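Local coordinates for protein Abbfa_003403 (Acinetobacter baumannii, PDB 4ZXH) that probably assembles a peptide product as a four-domain nonribosomal peptide synthetase with condensation, adenylation, carrier and thioesterase domains, the carrier bearing a phosphopantetheine arm, at residues Asp194-Leu199 against His330-Phe335. Residues are numbered along the deposited sequence; the frame is centred on the assembly and turned at random.
Sequences DTDESL and HQKIAF. With PNS (4'-phosphopantetheine), chain B.
A type I beta turn, H330 to I333, joins helices 313-329 and 335-342 of the condensation domain and packs against the first turn of helix 197-205. The tight part centres on S198, whose CB lies 3.5 Å from CG1 of I333. Deeper in, the I333 and L199 side chains cross at about a right angle, CG2 of I333 meeting CD1 of L199 at 4.2 Å; V338 and A341 of helix 335-342 extend this apolar layer. W202 of helix 197-205 ties that helix to the turn, its NE1 hydrogen-bonded to the carbonyl of H330. The solvent side is looser. There K332 starts from the crowded chi1 position (55°), runs extended over S198 and bends at chi4, so that NZ meets the N-cap residue D196 tip to tip in a long salt bridge, 3.5 Å from OD2. Beyond the turn, F335 opens helix 335-342 and borders the pantetheine arm, its CD2 3.5 Å from C37 of the cofactor; the contact thus joins helix 197-205 to one wall of the pantetheine pocket. Between the apolar packing and the charged pair, S198 OG, anti to its own carbonyl carbon, meets the imidazole edge of H330 in the ring plane, hydrogen-bonded to ND1 at 3.0 Å.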
# COMPACT_ATOMS: atom_id res chain seq x y z
N ASP A 194 4.93 -3.46 -31.56
CA ASP A 194 5.04 -2.22 -30.80
C ASP A 194 4.82 -0.96 -31.64
O ASP A 194 4.73 0.14 -31.10
CB ASP A 194 6.41 -2.13 -30.12
CG ASP A 194 6.57 -3.11 -28.98
OD1 ASP A 194 5.63 -3.89 -28.73
OD2 ASP A 194 7.63 -3.09 -28.32
N THR A 195 4.76 -1.14 -32.96
CA THR A 195 4.63 -0.04 -33.91
C THR A 195 3.18 0.18 -34.37
O THR A 195 2.94 0.98 -35.27
CB THR A 195 5.50 -0.29 -35.14
OG1 THR A 195 4.95 -1.38 -35.90
CG2 THR A 195 6.91 -0.65 -34.73
N ASP A 196 2.24 -0.55 -33.77
CA ASP A 196 0.84 -0.49 -34.18
C ASP A 196 0.22 0.84 -33.80
O ASP A 196 0.33 1.27 -32.65
CB ASP A 196 0.04 -1.64 -33.54
CG ASP A 196 -1.34 -1.81 -34.16
OD1 ASP A 196 -1.69 -1.08 -35.12
OD2 ASP A 196 -2.08 -2.71 -33.71
N GLU A 197 -0.45 1.48 -34.76
CA GLU A 197 -1.03 2.81 -34.57
C GLU A 197 -1.98 2.86 -33.38
O GLU A 197 -1.96 3.81 -32.60
CB GLU A 197 -1.76 3.27 -35.84
N SER A 198 -2.81 1.83 -33.21
CA SER A 198 -3.71 1.77 -32.07
C SER A 198 -2.95 1.63 -30.75
O SER A 198 -3.35 2.20 -29.74
CB SER A 198 -4.70 0.61 -32.22
OG SER A 198 -5.46 0.74 -33.42
N LEU A 199 -1.85 0.88 -30.76
CA LEU A 199 -1.05 0.72 -29.55
C LEU A 199 -0.35 2.02 -29.16
O LEU A 199 -0.23 2.33 -27.98
CB LEU A 199 -0.02 -0.39 -29.74
CG LEU A 199 0.66 -0.92 -28.49
CD1 LEU A 199 -0.35 -1.27 -27.41
CD2 LEU A 199 1.46 -2.15 -28.87
N HIS A 330 -9.77 2.73 -31.62
CA HIS A 330 -8.66 1.85 -31.30
C HIS A 330 -9.03 0.83 -30.24
O HIS A 330 -8.19 0.44 -29.42
CB HIS A 330 -7.48 2.68 -30.82
CG HIS A 330 -7.12 3.79 -31.76
ND1 HIS A 330 -6.45 3.58 -32.94
CD2 HIS A 330 -7.38 5.12 -31.70
CE1 HIS A 330 -6.30 4.74 -33.57
NE2 HIS A 330 -6.85 5.69 -32.83
N GLN A 331 -10.28 0.37 -30.26
CA GLN A 331 -10.77 -0.51 -29.21
C GLN A 331 -10.35 -1.96 -29.45
O GLN A 331 -10.56 -2.81 -28.59
CB GLN A 331 -12.28 -0.44 -29.12
CG GLN A 331 -12.98 -1.30 -30.14
CD GLN A 331 -14.46 -1.06 -30.18
OE1 GLN A 331 -14.91 0.06 -30.43
NE2 GLN A 331 -15.23 -2.11 -29.90
N LYS A 332 -9.76 -2.23 -30.61
CA LYS A 332 -9.36 -3.60 -30.93
C LYS A 332 -8.25 -4.10 -29.99
O LYS A 332 -8.17 -5.30 -29.70
CB LYS A 332 -8.93 -3.72 -32.41
CG LYS A 332 -7.82 -2.77 -32.91
CD LYS A 332 -7.80 -2.77 -34.45
CE LYS A 332 -6.66 -1.96 -35.07
NZ LYS A 332 -5.32 -2.59 -34.91
N ILE A 333 -7.41 -3.18 -29.51
CA ILE A 333 -6.32 -3.51 -28.60
C ILE A 333 -6.85 -3.94 -27.23
O ILE A 333 -7.59 -3.19 -26.58
CB ILE A 333 -5.36 -2.32 -28.40
CG1 ILE A 333 -4.73 -1.92 -29.73
CG2 ILE A 333 -4.27 -2.68 -27.44
CD1 ILE A 333 -4.16 -3.09 -30.51
N ALA A 334 -6.47 -5.14 -26.79
CA ALA A 334 -6.95 -5.69 -25.52
C ALA A 334 -6.34 -4.93 -24.36
O ALA A 334 -5.19 -4.48 -24.44
CB ALA A 334 -6.63 -7.15 -25.41
N PHE A 335 -7.11 -4.78 -23.29
CA PHE A 335 -6.65 -4.03 -22.13
C PHE A 335 -5.33 -4.59 -21.61
O PHE A 335 -4.44 -3.84 -21.22
CB PHE A 335 -7.70 -4.05 -21.03
CG PHE A 335 -7.34 -3.19 -19.85
CD1 PHE A 335 -7.21 -1.82 -20.00
CD2 PHE A 335 -7.15 -3.75 -18.60
CE1 PHE A 335 -6.88 -1.03 -18.93
CE2 PHE A 335 -6.82 -2.96 -17.53
CZ PHE A 335 -6.69 -1.60 -17.69
O23 PNS B . -0.44 -6.92 -14.36
P24 PNS B . -0.53 -7.73 -15.62
O25 PNS B . 0.46 -7.46 -16.72
O27 PNS B . -2.01 -7.43 -16.20
C28 PNS B . -3.16 -7.64 -15.39
C29 PNS B . -4.40 -7.34 -16.22
C30 PNS B . -4.32 -8.26 -17.43
C31 PNS B . -4.37 -5.87 -16.65
C32 PNS B . -5.65 -7.58 -15.36
O33 PNS B . -5.42 -6.97 -14.08
C34 PNS B . -6.89 -7.02 -16.05
O35 PNS B . -7.28 -7.43 -17.14
N36 PNS B . -7.57 -6.07 -15.43
C37 PNS B . -8.76 -5.47 -16.00
C38 PNS B . -9.92 -5.71 -15.03
C39 PNS B . -11.20 -5.87 -15.80
O40 PNS B . -11.21 -6.44 -16.88
N41 PNS B . -12.25 -5.33 -15.20
C42 PNS B . -13.62 -5.31 -15.66
C43 PNS B . -14.24 -4.29 -14.73
S44 PNS B . -14.27 -2.71 -15.60